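Local coordinates for protein DR2417 (Deinococcus radiodurans, PDB 4XWW) that probably degrades RNA from the 5' end as a metal-dependent 5'-3' exoribonuclease of the metallo-beta-lactamase superfamily, possibly cutting internally as well, and works as a homodimer, at residues L204-S210 with K397-H403; G263-E269 with Q304-C310; Q409-A413 with T426-K430. One frame throughout, in Å; residues are numbered along the deposited sequence.

Contacts 1 and 3 belong to the metallo-beta-lactamase core, whereas contact 2 lies in the beta-CASP domain, which is inserted in the chain between the two strands of contact 1. Contact 1 carries a zinc ligand, His-403, and Asp-209, the predicted proton donor, at its C-terminal end, and its nearest atom is about 4 Å from the bound RNA. Contact 3 adjoins it, the centres being 8 Å apart: Ser-210 OG meets His-412 ND1 at 2.8 Å and Phe-399 O meets Leu-427 N at 3.1 Å, both probable hydrogen bonds. Contact 2 is remote, its centre 42 Å from that of contact 1 and 44 Å from that of contact 3, yet its nearest atom is only about 5 Å from the bound RNA.

Contact 1 of 3, residues L204-S210 with K397-H403; sequences LLLISDS and KFFLPWH. With ZN (zinc ion), chain F.
Two neighbouring parallel strands, 205-209 and 398-402, run 4.6 Å apart at -16° in one sheet of the metallo-beta-lactamase fold. Leu-205 pairs with Phe-398, through to Asp-209 with Trp-402. Extended backbones exchange hydrogen bonds: Phe-398 N to Leu-204 O (2.8 Å), Leu-206 N to Phe-398 O (3.0 Å), Leu-400 N to Leu-206 O (2.8 Å), a weak Ser-208 N to Leu-400 O (3.5 Å) and Trp-402 N to Ser-208 O (2.9 Å). Trp-402, the most covered residue, has chi1 t and shares a face with Ile-207, whose CG2 lies 3.5 Å from Trp-402 CB; Trp-402 O accepts Ser-210 N (2.8 Å) and Ser-210 OG (2.9 Å), the hydroxyl also bonding His-412. At the other end Leu-204 (t, p) places CD1 3.8 Å from Phe-398 CD2. Leu-400 (m, t) sets CG 4.1 Å from Leu-205 CD1. His-403 takes positive phi (54°) and binds zinc through NE2 at 2.2 Å, with Asp-88, His-89 and water 1 (2.0 Å from ZN) as further ligands. Asp-209 OD2 hydrogen-bonds His-381. The parallel register places the zinc ligand His-403 and Asp-209, the predicted proton donor, at the C-terminal ends of the two strands.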
loop_
_atom_site.group_PDB
_atom_site.type_symbol
_atom_site.label_atom_id
_atom_site.label_comp_id
_atom_site.label_asym_id
_atom_site.label_seq_id
_atom_site.Cartn_x
_atom_site.Cartn_y
_atom_site.Cartn_z
ATOM N N LEU A 204 -6.569 38.526 6.881
ATOM C CA LEU A 204 -5.267 38.463 7.560
ATOM C C LEU A 204 -4.588 37.102 7.391
ATOM O O LEU A 204 -3.383 37.008 7.097
ATOM C CB LEU A 204 -5.436 38.774 9.050
ATOM C CG LEU A 204 -4.149 38.739 9.885
ATOM C CD1 LEU A 204 -3.174 39.807 9.407
ATOM C CD2 LEU A 204 -4.481 38.965 11.342
ATOM N N LEU A 205 -5.360 36.045 7.598
ATOM C CA LEU A 205 -4.830 34.691 7.510
ATOM C C LEU A 205 -5.752 33.814 6.686
ATOM O O LEU A 205 -6.955 33.756 6.935
ATOM C CB LEU A 205 -4.652 34.085 8.903
ATOM C CG LEU A 205 -4.287 32.600 8.938
ATOM C CD1 LEU A 205 -2.900 32.394 8.354
ATOM C CD2 LEU A 205 -4.353 32.115 10.371
ATOM N N LEU A 206 -5.174 33.129 5.704
ATOM C CA LEU A 206 -5.897 32.089 4.981
ATOM C C LEU A 206 -5.450 30.691 5.443
ATOM O O LEU A 206 -4.243 30.409 5.553
ATOM C CB LEU A 206 -5.676 32.229 3.475
ATOM C CG LEU A 206 -6.186 31.049 2.628
ATOM C CD1 LEU A 206 -7.731 31.034 2.606
ATOM C CD2 LEU A 206 -5.632 31.132 1.208
ATOM N N ILE A 207 -6.426 29.840 5.740
ATOM C CA ILE A 207 -6.174 28.419 5.999
ATOM C C ILE A 207 -6.856 27.625 4.887
ATOM O O ILE A 207 -8.082 27.702 4.718
ATOM C CB ILE A 207 -6.706 28.006 7.404
ATOM C CG1 ILE A 207 -6.129 28.908 8.505
ATOM C CG2 ILE A 207 -6.403 26.525 7.701
ATOM C CD1 ILE A 207 -6.729 28.607 9.867
ATOM N N SER A 208 -6.088 26.820 4.135
ATOM C CA SER A 208 -6.660 26.198 2.942
ATOM C C SER A 208 -6.258 24.741 2.779
ATOM O O SER A 208 -5.174 24.304 3.187
ATOM C CB SER A 208 -6.276 27.009 1.698
ATOM O OG SER A 208 -6.926 26.540 0.528
ATOM N N ASP A 209 -7.176 24.012 2.160
ATOM C CA ASP A 209 -7.115 22.568 1.976
ATOM C C ASP A 209 -6.013 22.165 0.997
ATOM O O ASP A 209 -6.088 22.493 -0.179
ATOM C CB ASP A 209 -8.500 22.124 1.485
ATOM C CG ASP A 209 -8.611 20.629 1.210
ATOM O OD1 ASP A 209 -7.655 19.849 1.454
ATOM O OD2 ASP A 209 -9.716 20.236 0.772
ATOM N N SER A 210 -4.997 21.445 1.473
ATOM C CA SER A 210 -3.843 21.132 0.625
ATOM C C SER A 210 -3.875 19.741 0.006
ATOM O O SER A 210 -2.912 19.346 -0.645
ATOM C CB SER A 210 -2.536 21.259 1.420
ATOM O OG SER A 210 -2.478 22.494 2.123
ATOM N N LYS A 397 -2.650 38.105 3.831
ATOM C CA LYS A 397 -1.349 38.544 4.304
ATOM C C LYS A 397 -0.535 37.334 4.737
ATOM O O LYS A 397 0.648 37.235 4.423
ATOM C CB LYS A 397 -1.482 39.541 5.449
ATOM C CG LYS A 397 -0.145 40.118 5.921
ATOM C CD LYS A 397 -0.363 41.365 6.808
ATOM C CE LYS A 397 0.977 42.045 7.141
ATOM N NZ LYS A 397 0.851 43.151 8.133
ATOM N N PHE A 398 -1.177 36.402 5.438
ATOM C CA PHE A 398 -0.469 35.238 5.965
ATOM C C PHE A 398 -1.167 33.952 5.534
ATOM O O PHE A 398 -2.363 33.965 5.256
ATOM C CB PHE A 398 -0.377 35.347 7.481
ATOM C CG PHE A 398 0.404 36.558 7.946
ATOM C CD1 PHE A 398 1.700 36.751 7.507
ATOM C CD2 PHE A 398 -0.158 37.494 8.808
ATOM C CE1 PHE A 398 2.432 37.859 7.926
ATOM C CE2 PHE A 398 0.563 38.613 9.230
ATOM C CZ PHE A 398 1.866 38.793 8.786
ATOM N N PHE A 399 -0.433 32.845 5.450
ATOM C CA PHE A 399 -1.004 31.643 4.869
ATOM C C PHE A 399 -0.569 30.387 5.631
ATOM O O PHE A 399 0.627 30.181 5.880
ATOM C CB PHE A 399 -0.610 31.588 3.385
ATOM C CG PHE A 399 -1.080 30.362 2.646
ATOM C CD1 PHE A 399 -2.341 29.828 2.859
ATOM C CD2 PHE A 399 -0.258 29.780 1.697
ATOM C CE1 PHE A 399 -2.756 28.697 2.148
ATOM C CE2 PHE A 399 -0.661 28.667 0.982
ATOM C CZ PHE A 399 -1.908 28.116 1.211
ATOM N N LEU A 400 -1.560 29.567 6.003
ATOM C CA LEU A 400 -1.346 28.273 6.646
ATOM C C LEU A 400 -1.925 27.151 5.802
ATOM O O LEU A 400 -3.101 26.820 5.930
ATOM C CB LEU A 400 -2.001 28.210 8.030
ATOM C CG LEU A 400 -1.316 28.778 9.264
ATOM C CD1 LEU A 400 -2.209 28.529 10.480
ATOM C CD2 LEU A 400 0.038 28.120 9.467
ATOM N N PRO A 401 -1.099 26.548 4.941
ATOM C CA PRO A 401 -1.594 25.383 4.198
ATOM C C PRO A 401 -1.876 24.235 5.167
ATOM O O PRO A 401 -1.057 23.935 6.045
ATOM C CB PRO A 401 -0.448 25.068 3.231
ATOM C CG PRO A 401 0.760 25.768 3.824
ATOM C CD PRO A 401 0.224 26.993 4.482
ATOM N N TRP A 402 -3.022 23.588 4.982
ATOM C CA TRP A 402 -3.622 22.737 6.001
ATOM C C TRP A 402 -4.191 21.464 5.347
ATOM O O TRP A 402 -4.208 21.377 4.119
ATOM C CB TRP A 402 -4.688 23.582 6.759
ATOM C CG TRP A 402 -5.763 22.811 7.446
ATOM C CD1 TRP A 402 -5.718 22.283 8.709
ATOM C CD2 TRP A 402 -7.055 22.504 6.926
ATOM N NE1 TRP A 402 -6.890 21.633 8.987
ATOM C CE2 TRP A 402 -7.731 21.753 7.907
ATOM C CE3 TRP A 402 -7.712 22.792 5.720
ATOM C CZ2 TRP A 402 -9.038 21.285 7.731
ATOM C CZ3 TRP A 402 -9.014 22.300 5.529
ATOM C CH2 TRP A 402 -9.653 21.555 6.535
ATOM N N HIS A 403 -4.626 20.482 6.142
ATOM C CA HIS A 403 -5.254 19.261 5.610
ATOM C C HIS A 403 -4.351 18.595 4.556
ATOM O O HIS A 403 -4.745 18.356 3.404
ATOM C CB HIS A 403 -6.652 19.582 5.017
ATOM C CG HIS A 403 -7.577 18.400 4.917
ATOM N ND1 HIS A 403 -7.443 17.445 3.929
ATOM C CD2 HIS A 403 -8.680 18.051 5.622
ATOM C CE1 HIS A 403 -8.405 16.547 4.048
ATOM N NE2 HIS A 403 -9.164 16.880 5.072
HETATM ZN ZN ZN F . -11.143 16.172 5.614
HETATM O O HOH W 1 -12.358 16.136 3.997
#

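Contact 2 of 3, residues G263-E269 with Q304-C310; sequences GRRVVME and QQVLFVC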
loop_
_atom_site.group_PDB
_atom_site.type_symbol
_atom_site.label_atom_id
_atom_site.label_comp_id
_atom_site.label_asym_id
_atom_site.label_seq_id
_atom_site.Cartn_x
_atom_site.Cartn_y
_atom_site.Cartn_z
ATOM N N GLY A 263 -34.240 3.059 -16.779
ATOM C CA GLY A 263 -35.149 1.947 -16.551
ATOM C C GLY A 263 -34.684 0.915 -15.535
ATOM O O GLY A 263 -35.141 -0.237 -15.559
ATOM N N ARG A 264 -33.801 1.330 -14.629
ATOM C CA ARG A 264 -33.298 0.439 -13.580
ATOM C C ARG A 264 -33.790 0.847 -12.183
ATOM O O ARG A 264 -33.805 2.027 -11.847
ATOM C CB ARG A 264 -31.764 0.408 -13.593
ATOM C CG ARG A 264 -31.190 -0.138 -14.882
ATOM C CD ARG A 264 -29.666 -0.113 -14.864
ATOM N NE ARG A 264 -29.098 -0.724 -16.067
ATOM C CZ ARG A 264 -28.676 -1.984 -16.156
ATOM N NH1 ARG A 264 -28.740 -2.790 -15.100
ATOM N NH2 ARG A 264 -28.179 -2.448 -17.310
ATOM N N ARG A 265 -34.159 -0.142 -11.373
ATOM C CA ARG A 265 -34.515 0.107 -9.974
ATOM C C ARG A 265 -33.275 -0.060 -9.116
ATOM O O ARG A 265 -32.350 -0.775 -9.500
ATOM C CB ARG A 265 -35.617 -0.838 -9.498
ATOM C CG ARG A 265 -36.936 -0.773 -10.283
ATOM C CD ARG A 265 -37.548 0.616 -10.190
ATOM N NE ARG A 265 -37.884 0.982 -8.814
ATOM C CZ ARG A 265 -39.054 0.708 -8.236
ATOM N NH1 ARG A 265 -40.011 0.062 -8.907
ATOM N NH2 ARG A 265 -39.273 1.075 -6.979
ATOM N N VAL A 266 -33.248 0.599 -7.962
ATOM C CA VAL A 266 -32.021 0.685 -7.183
ATOM C C VAL A 266 -32.135 -0.040 -5.841
ATOM O O VAL A 266 -33.141 0.075 -5.143
ATOM C CB VAL A 266 -31.641 2.161 -6.954
ATOM C CG1 VAL A 266 -30.366 2.292 -6.109
ATOM C CG2 VAL A 266 -31.437 2.844 -8.303
ATOM N N VAL A 267 -31.094 -0.798 -5.507
ATOM C CA VAL A 267 -30.978 -1.434 -4.200
ATOM C C VAL A 267 -29.803 -0.796 -3.493
ATOM O O VAL A 267 -28.699 -0.742 -4.039
ATOM C CB VAL A 267 -30.720 -2.961 -4.277
ATOM C CG1 VAL A 267 -30.599 -3.553 -2.874
ATOM C CG2 VAL A 267 -31.814 -3.684 -5.037
ATOM N N MET A 268 -30.040 -0.307 -2.286
ATOM C CA MET A 268 -28.960 0.221 -1.467
ATOM C C MET A 268 -28.480 -0.914 -0.577
ATOM O O MET A 268 -29.253 -1.467 0.205
ATOM C CB MET A 268 -29.431 1.426 -0.647
ATOM C CG MET A 268 -29.965 2.594 -1.492
ATOM S SD MET A 268 -28.701 3.544 -2.372
ATOM C CE MET A 268 -28.101 4.608 -1.048
ATOM N N GLU A 269 -27.211 -1.280 -0.718
ATOM C CA GLU A 269 -26.675 -2.445 -0.028
ATOM C C GLU A 269 -25.528 -2.070 0.893
ATOM O O GLU A 269 -24.570 -1.427 0.477
ATOM C CB GLU A 269 -26.194 -3.495 -1.029
ATOM C CG GLU A 269 -27.280 -4.312 -1.683
ATOM C CD GLU A 269 -27.728 -5.491 -0.836
ATOM O OE1 GLU A 269 -26.897 -6.083 -0.109
ATOM O OE2 GLU A 269 -28.918 -5.828 -0.914
ATOM N N GLN A 304 -31.243 -6.378 -16.715
ATOM C CA GLN A 304 -30.931 -5.017 -17.173
ATOM C C GLN A 304 -31.777 -3.945 -16.472
ATOM O O GLN A 304 -31.626 -2.751 -16.739
ATOM C CB GLN A 304 -31.107 -4.929 -18.692
ATOM C CG GLN A 304 -32.521 -5.204 -19.169
ATOM C CD GLN A 304 -32.787 -6.670 -19.538
ATOM O OE1 GLN A 304 -32.310 -7.603 -18.882
ATOM N NE2 GLN A 304 -33.562 -6.868 -20.594
ATOM N N GLN A 305 -32.651 -4.372 -15.565
ATOM C CA GLN A 305 -33.494 -3.449 -14.804
ATOM C C GLN A 305 -32.963 -3.200 -13.399
ATOM O O GLN A 305 -33.643 -2.608 -12.553
ATOM C CB GLN A 305 -34.919 -3.980 -14.706
ATOM C CG GLN A 305 -35.571 -4.289 -16.029
ATOM C CD GLN A 305 -37.000 -4.744 -15.857
ATOM O OE1 GLN A 305 -37.263 -5.878 -15.444
ATOM N NE2 GLN A 305 -37.939 -3.856 -16.154
ATOM N N VAL A 306 -31.750 -3.666 -13.134
ATOM C CA VAL A 306 -31.285 -3.703 -11.755
ATOM C C VAL A 306 -29.987 -2.923 -11.523
ATOM O O VAL A 306 -29.029 -3.055 -12.281
ATOM C CB VAL A 306 -31.102 -5.169 -11.323
ATOM C CG1 VAL A 306 -30.516 -5.247 -9.950
ATOM C CG2 VAL A 306 -32.449 -5.900 -11.369
ATOM N N LEU A 307 -29.976 -2.078 -10.490
ATOM C CA LEU A 307 -28.740 -1.425 -10.086
ATOM C C LEU A 307 -28.543 -1.527 -8.565
ATOM O O LEU A 307 -29.421 -1.157 -7.786
ATOM C CB LEU A 307 -28.736 0.043 -10.535
ATOM C CG LEU A 307 -27.356 0.709 -10.498
ATOM C CD1 LEU A 307 -27.248 1.762 -11.584
ATOM C CD2 LEU A 307 -27.104 1.348 -9.155
ATOM N N PHE A 308 -27.391 -2.046 -8.156
ATOM C CA PHE A 308 -27.026 -2.136 -6.750
ATOM C C PHE A 308 -26.011 -1.046 -6.429
ATOM O O PHE A 308 -24.967 -0.973 -7.074
ATOM C CB PHE A 308 -26.402 -3.502 -6.422
ATOM C CG PHE A 308 -27.336 -4.660 -6.528
ATOM C CD1 PHE A 308 -27.488 -5.341 -7.730
ATOM C CD2 PHE A 308 -28.020 -5.121 -5.418
ATOM C CE1 PHE A 308 -28.334 -6.440 -7.817
ATOM C CE2 PHE A 308 -28.860 -6.204 -5.501
ATOM C CZ PHE A 308 -29.021 -6.867 -6.703
ATOM N N VAL A 309 -26.304 -0.221 -5.430
ATOM C CA VAL A 309 -25.334 0.754 -4.928
ATOM C C VAL A 309 -24.823 0.174 -3.616
ATOM O O VAL A 309 -25.604 -0.051 -2.707
ATOM C CB VAL A 309 -25.962 2.143 -4.713
ATOM C CG1 VAL A 309 -24.922 3.123 -4.218
ATOM C CG2 VAL A 309 -26.583 2.643 -5.995
ATOM N N CYS A 310 -23.515 -0.124 -3.558
ATOM C CA CYS A 310 -22.921 -1.000 -2.529
ATOM C C CYS A 310 -21.778 -0.354 -1.727
ATOM O O CYS A 310 -21.001 0.419 -2.265
ATOM C CB CYS A 310 -22.347 -2.265 -3.169
ATOM S SG CYS A 310 -23.397 -3.199 -4.316
HETATM O O HOH W 2 -36.961 -1.130 -17.202
#
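Backbone hydrogen bonds join strands 265-269 and 306-310 as parallel neighbours, 4.7 Å apart at -24°, in the five-stranded parallel sheet of the beta-CASP domain, with 265-269 at its edge. Arg-265 N to Gln-305 O, Val-267 N to Leu-307 O, Val-309 N to Val-267 O and Glu-269 N to Val-309 O each measure 2.8 Å, and Leu-307 N to Arg-265 O 2.9 Å. The extended side chain of Arg-264 adds a bond from NH1 to Val-306 O (2.8 Å); the same NH1 also reaches Gly-238 O, while Gln-304 O lies over a face of the guanidinium. Just before the strand, Gly-263 ends helix 249-261 as the C-prime residue of a Schellman motif.

On one face, Val-266 CG1 packs on Val-309 CG2 at 3.8 Å and Met-268 SD on Val-309 CB at 3.9 Å, under helices 249-261 and 271-282. The other face holds Val-267 and Phe-308, which lie against Val-298 of helix 295-298; Val-267 CB is 3.6 Å from Phe-308 CD2, and the Phe-308 ring stacks with Phe-241. At the exposed start of the pair, water 2 donates to Gly-263 O at 2.6 Å and accepts from Gln-305 NE2 at 3.1 Å.

Contact 3 of 3, residues Q409-A413 with T426-K430; sequences QINHA and TLIAK
Thr-426, at the end of strand 425-426, begins an extended segment that passes beside residues 409-413, a helical turn closed by Ala-413 N to Gln-409 O at 3.0 Å. Thr-426 CG2 lies 3.8 Å from Ala-413 CB, and the two CA atoms are 6.6 Å apart, as are those of Ile-428 and Gln-409. Leu-427 turns its side chain away while its backbone hydrogen-bonds Phe-399 of the adjacent strand. Ile-428, in the m, m rotamer, points toward the helix and buries the most surface: CD1 sits 3.9 Å from Ile-410 CG1 and 4.1 Å from Ala-413 CB, and CG2 is 3.7 Å from Gln-409 OE1. This is helix-on-sheet packing, helix 406-417 lying against strand 398-402 and the chain that continues from its edge neighbour; elsewhere Asn-411 hydrogen-bonds Tyr-362 of the second subunit. At Ala-429, the carbonyl O accepts Gln-409 NE2 at 3.2 Å, with Gln-409 at chi1 m and chi2 t; the same NE2 also donates to Pro-401 O. Water 3 donates to both Gln-409 OE1 and Ala-429 O at 2.8 Å.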
loop_
_atom_site.group_PDB
_atom_site.type_symbol
_atom_site.label_atom_id
_atom_site.label_comp_id
_atom_site.label_asym_id
_atom_site.label_seq_id
_atom_site.Cartn_x
_atom_site.Cartn_y
_atom_site.Cartn_z
ATOM N N GLN A 409 1.373 20.234 1.997
ATOM C CA GLN A 409 1.463 21.593 2.536
ATOM C C GLN A 409 2.530 22.424 1.846
ATOM O O GLN A 409 2.316 23.597 1.525
ATOM C CB GLN A 409 1.782 21.549 4.016
ATOM C CG GLN A 409 0.673 21.054 4.928
ATOM C CD GLN A 409 1.207 20.880 6.339
ATOM O OE1 GLN A 409 2.043 20.005 6.599
ATOM N NE2 GLN A 409 0.768 21.734 7.241
ATOM N N ILE A 410 3.693 21.808 1.628
ATOM C CA ILE A 410 4.833 22.542 1.084
ATOM C C ILE A 410 4.574 22.863 -0.386
ATOM O O ILE A 410 4.889 23.958 -0.868
ATOM C CB ILE A 410 6.138 21.745 1.287
ATOM C CG1 ILE A 410 6.491 21.751 2.777
ATOM C CG2 ILE A 410 7.265 22.332 0.456
ATOM C CD1 ILE A 410 7.656 20.850 3.148
ATOM N N ASN A 411 3.938 21.938 -1.090
ATOM C CA ASN A 411 3.573 22.216 -2.469
ATOM C C ASN A 411 2.486 23.274 -2.601
ATOM O O ASN A 411 2.479 24.023 -3.566
ATOM C CB ASN A 411 3.175 20.930 -3.181
ATOM C CG ASN A 411 4.373 20.221 -3.718
ATOM O OD1 ASN A 411 4.968 20.672 -4.694
ATOM N ND2 ASN A 411 4.787 19.151 -3.051
ATOM N N HIS A 412 1.593 23.363 -1.616
ATOM C CA HIS A 412 0.576 24.413 -1.596
ATOM C C HIS A 412 1.267 25.771 -1.397
ATOM O O HIS A 412 0.919 26.772 -2.028
ATOM C CB HIS A 412 -0.433 24.132 -0.475
ATOM C CG HIS A 412 -1.765 24.804 -0.644
ATOM N ND1 HIS A 412 -2.833 24.528 0.188
ATOM C CD2 HIS A 412 -2.199 25.751 -1.513
ATOM C CE1 HIS A 412 -3.871 25.269 -0.168
ATOM N NE2 HIS A 412 -3.515 26.023 -1.192
ATOM N N ALA A 413 2.270 25.787 -0.520
ATOM C CA ALA A 413 3.034 27.001 -0.253
ATOM C C ALA A 413 3.760 27.461 -1.520
ATOM O O ALA A 413 3.791 28.646 -1.838
ATOM C CB ALA A 413 4.028 26.759 0.894
ATOM N N THR A 426 4.351 32.506 4.689
ATOM C CA THR A 426 3.616 31.248 4.745
ATOM C C THR A 426 4.324 30.339 5.733
ATOM O O THR A 426 5.552 30.217 5.690
ATOM C CB THR A 426 3.540 30.572 3.371
ATOM O OG1 THR A 426 2.896 31.447 2.436
ATOM C CG2 THR A 426 2.765 29.258 3.457
ATOM N N LEU A 427 3.569 29.717 6.637
ATOM C CA LEU A 427 4.167 28.764 7.570
ATOM C C LEU A 427 3.652 27.357 7.331
ATOM O O LEU A 427 2.504 27.170 6.925
ATOM C CB LEU A 427 3.885 29.152 9.009
ATOM C CG LEU A 427 4.515 30.459 9.458
ATOM C CD1 LEU A 427 4.053 30.782 10.867
ATOM C CD2 LEU A 427 6.044 30.378 9.372
ATOM N N ILE A 428 4.512 26.376 7.585
ATOM C CA ILE A 428 4.120 24.970 7.495
ATOM C C ILE A 428 3.898 24.482 8.928
ATOM O O ILE A 428 4.855 24.160 9.637
ATOM C CB ILE A 428 5.186 24.084 6.774
ATOM C CG1 ILE A 428 5.586 24.648 5.399
ATOM C CG2 ILE A 428 4.661 22.664 6.633
ATOM C CD1 ILE A 428 4.467 24.703 4.379
ATOM N N ALA A 429 2.646 24.472 9.379
ATOM C CA ALA A 429 2.388 24.136 10.773
ATOM C C ALA A 429 2.399 22.624 11.012
ATOM O O ALA A 429 2.133 21.815 10.103
ATOM C CB ALA A 429 1.060 24.756 11.252
ATOM N N LYS A 430 2.757 22.280 12.244
ATOM C CA LYS A 430 2.699 20.925 12.783
ATOM C C LYS A 430 1.647 20.901 13.866
ATOM O O LYS A 430 1.402 21.931 14.487
ATOM C CB LYS A 430 4.048 20.504 13.377
ATOM C CG LYS A 430 5.197 20.507 12.390
ATOM C CD LYS A 430 6.468 20.040 13.097
ATOM C CE LYS A 430 7.717 20.630 12.457
ATOM N NZ LYS A 430 7.877 22.074 12.778
HETATM O O HOH W 3 3.599 19.746 8.929
#